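Local coordinates for protein phenolpthiocerol synthesis type-I polyketide synthase ppsA (Mycobacterium bovis, PDB 7AKC) that probably selects and loads the extender unit, through its acyltransferase domain, in a polyketide synthase thought to build the lipid core of phthiocerols, at residues A[107-112]-A[272-277]; A[113-118]-A[241-246]; A[173-178]-A[267-272]; A[296-301]-A[314-319]. All blocks are in the same frame, centred on the assembly; numbering follows the deposited sequence.

The four contacts tie together one acyltransferase domain. Interactions 1, 2 and 4 all reach its five-stranded parallel sheet, whereas interaction 3 brings in the outer strand 171-177 of the smaller antiparallel sheet. The strand of interaction 1 runs through Gly-110 to Ser-112, probably a nucleophile elbow, into the helix of interaction 2; their centres lie about 8 Å apart. Helix 270-278 serves both interactions 1 and 3, with Gln-272 in each. In sequence, interactions 2 and 3 alternate their segments within the span bounded by interaction 1, and interaction 4 follows, its centre about 17 Å from that of interaction 2. Interactions 1 to 3 meet round the elbow; interaction 4 lies at the edge strand.

Interaction 1: A[107-112]-A[272-277]; sequences LVIGHS and QAIASA. With NA (sodium ion), chain C.
Ile-109 drives the tip of its side chain into a shallow hollow on helix 272-277, lined by Ala-273, Ile-274 and Ala-277. CG1 stands anti to the carbonyl carbon (chi1 -64°), and the extended second torsion carries CD1 out to the helix. There CD1 rests 3.9 Å from Ala-277 CB, while the other branch, CG2, lies against Ala-273 CB at 4.0 Å, so the fork of the isoleucine spans one helical turn. The floor between the two alanines is backbone: Ala-273 O comes within 3.7 Å of Ile-109 CD1, an oxygen that already accepts the helical hydrogen bond from Ala-277 N. Ile-274 closes the hollow at one side, its chain crossing that of Ile-109 at about a right angle and its CD1 meeting Ile-109 CD1 at 3.9 Å. Two residues back, on the same face of the strand, Leu-107 sets CD2 3.8 Å from Ala-277 CB, and the Ala-277 methyl is the bump received between Leu-107 and Ile-109. Strand and helix run nearly antiparallel (165°).

Near the helix C-terminus, Ser-276 O binds a sodium ion at 2.3 Å, joined by a water and by the carbonyls of Ser-279, Ala-281 and Gly-283. At its other end the strand passes into a GxSxG sequence, probably the nucleophile elbow, where Ser-112 OG is hydrogen-bonded to His-214. The seam itself is almost entirely methyl against methyl in the buried core, so its chemistry implies cohesion through close fit and exclusion of water, without directional bonds between strand and helix.

Interaction 2: A[113-118]-A[241-246]; sequences MGEVAA and IISTTY
The carboxylate of Glu-115 is held by three donors, from Ser-243, Thr-244 and Thr-245. Ser-243 OG donates to Glu-115 OE1 at 2.7 Å on the syn side, 24° out of plane. Thr-245 OG1 reaches the same OE1 at 2.8 Å from the opposite face, rising 46° above the plane. At the other oxygen, Thr-244 N gives a nearly straight 2.8 Å bond to the syn lone pair of OE2. Another flat group, the ring of Tyr-246, has Thr-245 CG2 over its centre.

CG of Glu-115 lies anti to the backbone N (chi1 -177°), and the extended chain beyond it spans the gap to the loop. Water 2 lies within hydrogen-bonding distance of OE2 and Ile-242 O, and His-259 adds a hydrogen bond to OE1. The loop is braced from within by an ST turn, Thr-245 N to Ser-243 OG at 3.0 Å. Nearby, Ala-118 CB packs on Ile-241 CD1 at 3.9 Å.

The buried carboxylate thereby ties the helix after the probable nucleophile elbow to the loop after strand 240-242. Helix 115-121 lies against the end of that strand, an outermost one of the parallel sheet beside 107-110. Thr-244 OG1 bonds Gly-110 O at the elbow, helix 257-265 supplies His-259, and Ile-242 turns to helix 270-278.

Interaction 3: A[173-178]-A[267-272]; sequences GIYNSP and PVHFQQ
Ile-174 and Val-268 form a single parallel beta bridge, framed by two backbone hydrogen bonds. Val-268 N donates to Gly-173 O at 2.8 Å, and Tyr-175 N returns a bond to Val-268 O at 2.9 Å, nearly along the C=O axis. A third, Gln-271 N to Tyr-175 O at 2.8 Å, ties the first turn of the helix, with His-269 at its N-cap position, to the strand.

Apolar contacts flank the bridge. Side by side, Ile-174 CG1 lies against Val-268 CG2 at 3.8 Å, and Pro-267 CB touches Tyr-175 CE1 at 3.9 Å.

Among the flat groups, the Tyr-175 and His-269 rings are near parallel (25°) but slid apart, with centroids 5.3 Å from each other. The amide end of Gln-272 stands over the centre of one face of the tyrosine, its plane 86° from the ring's. Water 3 lies in the plane of the imidazole, 2.7 Å from His-269 NE2, and also joins Tyr-175 OH.

Strand 171-177 is an outermost strand of the small antiparallel sheet, bulged where Gly-173 and Ile-174 face Val-182. The bridge joins that sheet to the loop leading into helix 270-278; in it His-269 ND1 bonds Thr-244 O and Val-268 touches Ser-112.

Interaction 4: A[296-301]-A[314-319]; sequences LLTQAI and YTSLGT
Thr-298, in the first turn of the helix, faces Ser-316 of the strand with its backbone and its side chain alike. Its OG1 takes the crowded position between backbone N and carbonyl carbon (chi1 62°), while the CG2 methyl meets the strand backbone, 3.9 Å from Leu-317 C. Thr-298 CB comes 3.5 Å from Ser-316 OG. The same hydroxyl donates a weak hydrogen bond of 3.4 Å to Thr-298 O. To reach it, OG of Ser-316 lies anti to its own backbone N (chi1 -178°), which brings it up to the helix.

One turn on, Ile-301 flanks the same serine: CG2 sits 3.6 Å from Ser-316 OG and 4.0 Å from Ser-316 CB. The hydroxyl is therefore wedged between a threonine and an isoleucine on one side of the helix, with Ile-302 touching Ser-316 as well.

Strand 287-290, helix 298-308 and strand 315-317 make a beta-alpha-beta crossover, and this contact joins its helix to its second strand, outermost in the parallel sheet. Ile-301 leans on Phe-288 of the first strand. With one weak polar bond and a few carbon contacts, the chemistry implies a small seam held chiefly by packing around a single hydroxyl.

Interaction 1: A[107-112]-A[272-277]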
# COMPACT_ATOMS: atom_id res chain seq x y z
N LEU A 107 7.07 3.77 14.37
CA LEU A 107 5.78 3.64 13.75
C LEU A 107 5.98 3.02 12.37
O LEU A 107 7.02 3.19 11.73
CB LEU A 107 5.19 5.04 13.57
CG LEU A 107 3.74 5.10 13.13
CD1 LEU A 107 2.82 5.26 14.31
CD2 LEU A 107 3.52 6.26 12.16
N VAL A 108 5.00 2.23 11.96
CA VAL A 108 5.05 1.64 10.61
C VAL A 108 3.80 2.00 9.82
O VAL A 108 2.72 2.16 10.39
CB VAL A 108 5.34 0.12 10.62
CG1 VAL A 108 6.67 -0.20 11.30
CG2 VAL A 108 4.21 -0.65 11.27
N ILE A 109 3.93 2.11 8.48
CA ILE A 109 2.81 2.35 7.59
C ILE A 109 3.00 1.41 6.42
O ILE A 109 4.06 1.38 5.81
CB ILE A 109 2.74 3.82 7.12
CG1 ILE A 109 2.46 4.76 8.33
CG2 ILE A 109 1.67 3.97 6.06
CD1 ILE A 109 2.50 6.26 8.01
N GLY A 110 2.00 0.62 6.15
CA GLY A 110 2.02 -0.31 5.03
C GLY A 110 1.06 0.21 3.97
O GLY A 110 -0.08 0.53 4.27
N HIS A 111 1.53 0.25 2.72
CA HIS A 111 0.82 0.71 1.53
C HIS A 111 0.33 -0.53 0.78
O HIS A 111 1.13 -1.42 0.44
CB HIS A 111 1.80 1.51 0.69
CG HIS A 111 1.37 1.88 -0.69
ND1 HIS A 111 1.49 0.96 -1.74
CD2 HIS A 111 0.99 3.08 -1.18
CE1 HIS A 111 1.11 1.63 -2.83
NE2 HIS A 111 0.79 2.90 -2.54
N SER A 112 -0.99 -0.61 0.53
CA SER A 112 -1.59 -1.71 -0.21
C SER A 112 -1.19 -3.10 0.38
O SER A 112 -1.24 -3.27 1.60
CB SER A 112 -1.27 -1.55 -1.72
OG SER A 112 -1.79 -2.61 -2.51
N GLN A 272 -3.48 9.94 3.71
CA GLN A 272 -4.09 10.18 5.02
C GLN A 272 -3.23 9.61 6.13
O GLN A 272 -3.09 10.27 7.15
CB GLN A 272 -5.51 9.57 5.07
CG GLN A 272 -6.53 10.16 4.06
CD GLN A 272 -6.50 9.49 2.69
OE1 GLN A 272 -5.60 8.74 2.33
NE2 GLN A 272 -7.53 9.74 1.91
N ALA A 273 -2.66 8.39 5.94
CA ALA A 273 -1.80 7.82 6.98
C ALA A 273 -0.49 8.62 7.13
O ALA A 273 -0.08 8.92 8.24
CB ALA A 273 -1.49 6.35 6.66
N ILE A 274 0.16 8.98 6.01
CA ILE A 274 1.39 9.78 6.07
C ILE A 274 1.11 11.14 6.75
O ILE A 274 1.88 11.57 7.61
CB ILE A 274 1.90 10.01 4.61
CG1 ILE A 274 2.40 8.69 3.96
CG2 ILE A 274 3.01 11.09 4.55
CD1 ILE A 274 3.65 8.02 4.73
N ALA A 275 0.04 11.83 6.36
CA ALA A 275 -0.32 13.12 6.94
C ALA A 275 -0.53 13.01 8.45
O ALA A 275 -0.14 13.90 9.21
CB ALA A 275 -1.59 13.65 6.29
N SER A 276 -1.16 11.90 8.89
CA SER A 276 -1.40 11.72 10.33
C SER A 276 -0.07 11.54 11.05
O SER A 276 0.16 12.11 12.12
CB SER A 276 -2.27 10.49 10.56
OG SER A 276 -2.46 10.25 11.95
N ALA A 277 0.81 10.71 10.48
CA ALA A 277 2.14 10.50 11.08
C ALA A 277 2.91 11.82 11.16
O ALA A 277 3.46 12.16 12.21
CB ALA A 277 2.92 9.47 10.23
NA NA C . 1.05 12.22 14.20
O HOH W 1 0.76 9.78 14.30

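Interaction 2: A[113-118]-A[241-246]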
# COMPACT_ATOMS: atom_id res chain seq x y z
N MET A 113 -0.71 -4.03 -0.43
CA MET A 113 -0.26 -5.34 0.03
C MET A 113 0.88 -5.27 1.08
O MET A 113 1.09 -6.22 1.82
CB MET A 113 0.11 -6.21 -1.17
CG MET A 113 -0.93 -6.21 -2.29
SD MET A 113 -2.40 -7.19 -1.90
CE MET A 113 -3.56 -5.85 -1.32
N GLY A 114 1.53 -4.11 1.20
CA GLY A 114 2.60 -3.87 2.16
C GLY A 114 2.15 -3.81 3.61
O GLY A 114 2.99 -3.85 4.51
N GLU A 115 0.83 -3.65 3.85
CA GLU A 115 0.31 -3.60 5.22
C GLU A 115 0.52 -4.94 5.95
O GLU A 115 0.64 -4.95 7.17
CB GLU A 115 -1.17 -3.16 5.23
CG GLU A 115 -1.73 -3.02 6.64
CD GLU A 115 -2.81 -1.97 6.71
OE1 GLU A 115 -3.95 -2.33 7.09
OE2 GLU A 115 -2.54 -0.79 6.39
N VAL A 116 0.63 -6.07 5.22
CA VAL A 116 0.95 -7.36 5.88
C VAL A 116 2.32 -7.25 6.55
O VAL A 116 2.45 -7.55 7.75
CB VAL A 116 0.89 -8.57 4.93
CG1 VAL A 116 1.47 -9.82 5.60
CG2 VAL A 116 -0.53 -8.83 4.49
N ALA A 117 3.34 -6.81 5.79
CA ALA A 117 4.70 -6.71 6.36
C ALA A 117 4.78 -5.72 7.49
O ALA A 117 5.51 -5.96 8.47
CB ALA A 117 5.70 -6.36 5.27
N ALA A 118 4.03 -4.61 7.39
CA ALA A 118 3.98 -3.58 8.42
C ALA A 118 3.32 -4.16 9.66
O ALA A 118 3.83 -3.95 10.76
CB ALA A 118 3.19 -2.35 7.93
N ILE A 241 1.26 1.55 14.56
CA ILE A 241 0.98 1.33 13.15
C ILE A 241 -0.25 2.14 12.77
O ILE A 241 -1.21 2.24 13.55
CB ILE A 241 0.77 -0.18 12.85
CG1 ILE A 241 0.39 -0.40 11.36
CG2 ILE A 241 -0.23 -0.83 13.82
CD1 ILE A 241 0.63 -1.79 10.88
N ILE A 242 -0.14 2.81 11.64
CA ILE A 242 -1.27 3.50 11.06
C ILE A 242 -1.69 2.67 9.86
O ILE A 242 -0.89 2.45 8.94
CB ILE A 242 -1.03 4.97 10.67
CG1 ILE A 242 -0.46 5.76 11.87
CG2 ILE A 242 -2.33 5.58 10.12
CD1 ILE A 242 -0.15 7.16 11.56
N SER A 243 -2.90 2.12 9.91
CA SER A 243 -3.40 1.34 8.77
C SER A 243 -3.80 2.28 7.63
O SER A 243 -4.29 3.37 7.87
CB SER A 243 -4.64 0.56 9.20
OG SER A 243 -5.19 -0.20 8.13
N THR A 244 -3.63 1.82 6.41
CA THR A 244 -4.09 2.55 5.23
C THR A 244 -5.42 1.93 4.72
O THR A 244 -5.94 2.34 3.65
CB THR A 244 -3.01 2.50 4.13
OG1 THR A 244 -2.68 1.12 3.80
CG2 THR A 244 -1.74 3.32 4.52
N THR A 245 -5.99 0.98 5.44
CA THR A 245 -7.20 0.29 5.04
C THR A 245 -8.49 1.10 5.14
O THR A 245 -9.37 0.98 4.24
CB THR A 245 -7.32 -1.01 5.83
OG1 THR A 245 -6.21 -1.86 5.45
CG2 THR A 245 -8.64 -1.74 5.57
N TYR A 246 -8.60 1.88 6.21
CA TYR A 246 -9.86 2.60 6.50
C TYR A 246 -9.74 4.11 6.35
O TYR A 246 -8.70 4.68 6.65
CB TYR A 246 -10.31 2.27 7.93
CG TYR A 246 -10.32 0.80 8.26
CD1 TYR A 246 -11.41 0.01 7.93
CD2 TYR A 246 -9.25 0.21 8.91
CE1 TYR A 246 -11.43 -1.34 8.23
CE2 TYR A 246 -9.26 -1.14 9.20
CZ TYR A 246 -10.35 -1.92 8.86
OH TYR A 246 -10.37 -3.25 9.15
O HOH W 2 -0.29 0.13 7.68

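Interaction 3: A[173-178]-A[267-272]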
# COMPACT_ATOMS: atom_id res chain seq x y z
N GLY A 173 -8.27 3.64 -6.35
CA GLY A 173 -7.50 2.59 -5.71
C GLY A 173 -6.54 3.09 -4.64
O GLY A 173 -6.38 2.42 -3.61
N ILE A 174 -5.80 4.18 -4.91
CA ILE A 174 -4.81 4.69 -3.92
C ILE A 174 -4.80 6.19 -3.87
O ILE A 174 -4.78 6.86 -4.92
CB ILE A 174 -3.36 4.19 -4.23
CG1 ILE A 174 -3.30 2.67 -4.47
CG2 ILE A 174 -2.32 4.63 -3.15
CD1 ILE A 174 -1.85 2.16 -4.92
N TYR A 175 -4.85 6.74 -2.61
CA TYR A 175 -4.71 8.18 -2.42
C TYR A 175 -3.20 8.40 -2.25
O TYR A 175 -2.68 8.18 -1.14
CB TYR A 175 -5.47 8.68 -1.17
CG TYR A 175 -6.96 8.52 -1.22
CD1 TYR A 175 -7.57 7.35 -0.77
CD2 TYR A 175 -7.78 9.57 -1.62
CE1 TYR A 175 -8.96 7.23 -0.74
CE2 TYR A 175 -9.17 9.46 -1.59
CZ TYR A 175 -9.75 8.30 -1.13
OH TYR A 175 -11.11 8.18 -1.15
N ASN A 176 -2.49 8.70 -3.33
CA ASN A 176 -1.03 8.88 -3.25
C ASN A 176 -0.63 10.12 -2.50
O ASN A 176 0.16 10.08 -1.58
CB ASN A 176 -0.39 8.87 -4.64
CG ASN A 176 0.26 7.58 -4.96
OD1 ASN A 176 -0.09 6.54 -4.42
ND2 ASN A 176 1.20 7.59 -5.89
N SER A 177 -1.15 11.25 -2.97
CA SER A 177 -0.84 12.55 -2.44
C SER A 177 -1.95 13.49 -2.99
O SER A 177 -2.84 13.05 -3.74
CB SER A 177 0.57 12.96 -2.90
OG SER A 177 0.58 13.20 -4.30
N PRO A 178 -1.98 14.74 -2.55
CA PRO A 178 -3.10 15.61 -2.94
C PRO A 178 -3.37 15.73 -4.42
O PRO A 178 -4.52 15.81 -4.80
CB PRO A 178 -2.72 16.96 -2.32
CG PRO A 178 -1.92 16.55 -1.09
CD PRO A 178 -1.09 15.39 -1.57
N PRO A 267 -9.94 1.20 -0.96
CA PRO A 267 -8.85 2.08 -1.41
C PRO A 267 -7.72 2.11 -0.36
O PRO A 267 -7.90 1.75 0.83
CB PRO A 267 -9.49 3.48 -1.46
CG PRO A 267 -10.89 3.31 -1.22
CD PRO A 267 -11.19 1.93 -0.72
N VAL A 268 -6.54 2.49 -0.80
CA VAL A 268 -5.34 2.58 0.08
C VAL A 268 -5.23 4.04 0.53
O VAL A 268 -4.96 4.92 -0.31
CB VAL A 268 -4.09 2.19 -0.71
CG1 VAL A 268 -2.84 2.38 0.17
CG2 VAL A 268 -4.19 0.76 -1.27
N HIS A 269 -5.47 4.30 1.82
CA HIS A 269 -5.50 5.66 2.38
C HIS A 269 -4.09 6.10 2.75
O HIS A 269 -3.79 6.35 3.91
CB HIS A 269 -6.51 5.72 3.57
CG HIS A 269 -7.91 5.35 3.16
ND1 HIS A 269 -8.34 4.03 3.10
CD2 HIS A 269 -8.90 6.15 2.67
CE1 HIS A 269 -9.58 4.07 2.63
NE2 HIS A 269 -9.98 5.32 2.39
N PHE A 270 -3.18 6.10 1.76
CA PHE A 270 -1.76 6.36 2.00
C PHE A 270 -1.50 7.78 2.37
O PHE A 270 -0.87 8.05 3.41
CB PHE A 270 -0.96 5.95 0.75
CG PHE A 270 0.53 6.06 0.96
CD1 PHE A 270 1.18 5.24 1.87
CD2 PHE A 270 1.28 6.98 0.25
CE1 PHE A 270 2.55 5.33 2.06
CE2 PHE A 270 2.64 7.13 0.50
CZ PHE A 270 3.28 6.29 1.39
N GLN A 271 -2.00 8.76 1.55
CA GLN A 271 -1.82 10.16 1.91
C GLN A 271 -2.32 10.47 3.37
O GLN A 271 -1.65 11.15 4.14
CB GLN A 271 -2.63 10.99 0.91
CG GLN A 271 -2.67 12.47 1.31
CD GLN A 271 -3.58 13.25 0.41
OE1 GLN A 271 -3.77 12.94 -0.76
NE2 GLN A 271 -4.17 14.30 0.98
N GLN A 272 -3.48 9.94 3.71
CA GLN A 272 -4.09 10.18 5.02
C GLN A 272 -3.23 9.61 6.13
O GLN A 272 -3.09 10.27 7.15
CB GLN A 272 -5.51 9.57 5.07
CG GLN A 272 -6.53 10.16 4.06
CD GLN A 272 -6.50 9.49 2.69
OE1 GLN A 272 -5.60 8.74 2.33
NE2 GLN A 272 -7.53 9.74 1.91
O HOH W 3 -12.24 6.19 1.22

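Interaction 4: A[296-301]-A[314-319]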
# COMPACT_ATOMS: atom_id res chain seq x y z
N LEU A 296 9.96 4.14 -4.52
CA LEU A 296 8.87 4.51 -5.41
C LEU A 296 7.83 5.43 -4.75
O LEU A 296 7.09 6.11 -5.45
CB LEU A 296 8.17 3.25 -5.91
CG LEU A 296 9.05 2.38 -6.81
CD1 LEU A 296 8.42 1.02 -7.04
CD2 LEU A 296 9.40 3.09 -8.11
N LEU A 297 7.78 5.45 -3.42
CA LEU A 297 6.82 6.27 -2.67
C LEU A 297 7.44 7.53 -2.07
O LEU A 297 6.70 8.29 -1.44
CB LEU A 297 6.18 5.41 -1.55
CG LEU A 297 5.46 4.12 -2.01
CD1 LEU A 297 5.02 3.28 -0.82
CD2 LEU A 297 4.27 4.43 -2.88
N THR A 298 8.78 7.75 -2.23
CA THR A 298 9.39 8.90 -1.55
C THR A 298 8.80 10.24 -1.96
O THR A 298 8.53 11.05 -1.07
CB THR A 298 10.90 8.87 -1.62
OG1 THR A 298 11.34 8.94 -2.98
CG2 THR A 298 11.44 7.64 -0.94
N GLN A 299 8.56 10.48 -3.26
CA GLN A 299 7.98 11.77 -3.66
C GLN A 299 6.54 11.91 -3.18
O GLN A 299 6.16 13.00 -2.75
CB GLN A 299 8.15 12.08 -5.15
CG GLN A 299 7.86 13.56 -5.47
CD GLN A 299 8.91 14.53 -4.92
OE1 GLN A 299 10.12 14.39 -5.17
NE2 GLN A 299 8.46 15.55 -4.20
N ALA A 300 5.76 10.81 -3.13
CA ALA A 300 4.39 10.87 -2.59
C ALA A 300 4.40 11.27 -1.13
O ALA A 300 3.51 12.00 -0.68
CB ALA A 300 3.70 9.52 -2.73
N ILE A 301 5.39 10.76 -0.37
CA ILE A 301 5.51 11.09 1.04
C ILE A 301 5.74 12.59 1.23
O ILE A 301 5.00 13.24 1.98
CB ILE A 301 6.62 10.20 1.67
CG1 ILE A 301 6.08 8.75 1.77
CG2 ILE A 301 7.14 10.76 2.99
CD1 ILE A 301 7.14 7.63 2.12
N TYR A 314 10.83 17.64 6.89
CA TYR A 314 10.73 16.19 6.84
C TYR A 314 11.85 15.61 5.98
O TYR A 314 12.33 16.25 5.04
CB TYR A 314 9.39 15.76 6.20
CG TYR A 314 8.20 16.15 7.04
CD1 TYR A 314 7.85 15.43 8.16
CD2 TYR A 314 7.45 17.27 6.73
CE1 TYR A 314 6.75 15.77 8.93
CE2 TYR A 314 6.35 17.64 7.49
CZ TYR A 314 6.04 16.93 8.63
OH TYR A 314 4.92 17.28 9.35
N THR A 315 12.24 14.37 6.27
CA THR A 315 13.24 13.67 5.48
C THR A 315 12.58 12.39 4.98
O THR A 315 11.95 11.68 5.76
CB THR A 315 14.48 13.39 6.31
OG1 THR A 315 15.13 14.63 6.58
CG2 THR A 315 15.45 12.48 5.59
N SER A 316 12.69 12.11 3.69
CA SER A 316 12.10 10.91 3.10
C SER A 316 13.19 10.19 2.35
O SER A 316 13.83 10.80 1.48
CB SER A 316 10.99 11.30 2.14
OG SER A 316 10.38 10.14 1.59
N LEU A 317 13.43 8.92 2.67
CA LEU A 317 14.48 8.16 1.99
C LEU A 317 14.13 6.69 1.78
O LEU A 317 13.25 6.16 2.44
CB LEU A 317 15.82 8.28 2.73
CG LEU A 317 15.79 7.91 4.21
CD1 LEU A 317 16.55 6.63 4.45
CD2 LEU A 317 16.44 8.99 5.04
N GLY A 318 14.87 6.04 0.89
CA GLY A 318 14.70 4.62 0.62
C GLY A 318 15.72 3.76 1.35
O GLY A 318 16.52 4.27 2.14
N THR A 319 15.71 2.45 1.07
CA THR A 319 16.61 1.48 1.66
C THR A 319 17.67 1.05 0.63
O THR A 319 18.86 1.14 0.90
CB THR A 319 15.80 0.31 2.22
OG1 THR A 319 15.00 0.80 3.30
CG2 THR A 319 16.68 -0.82 2.69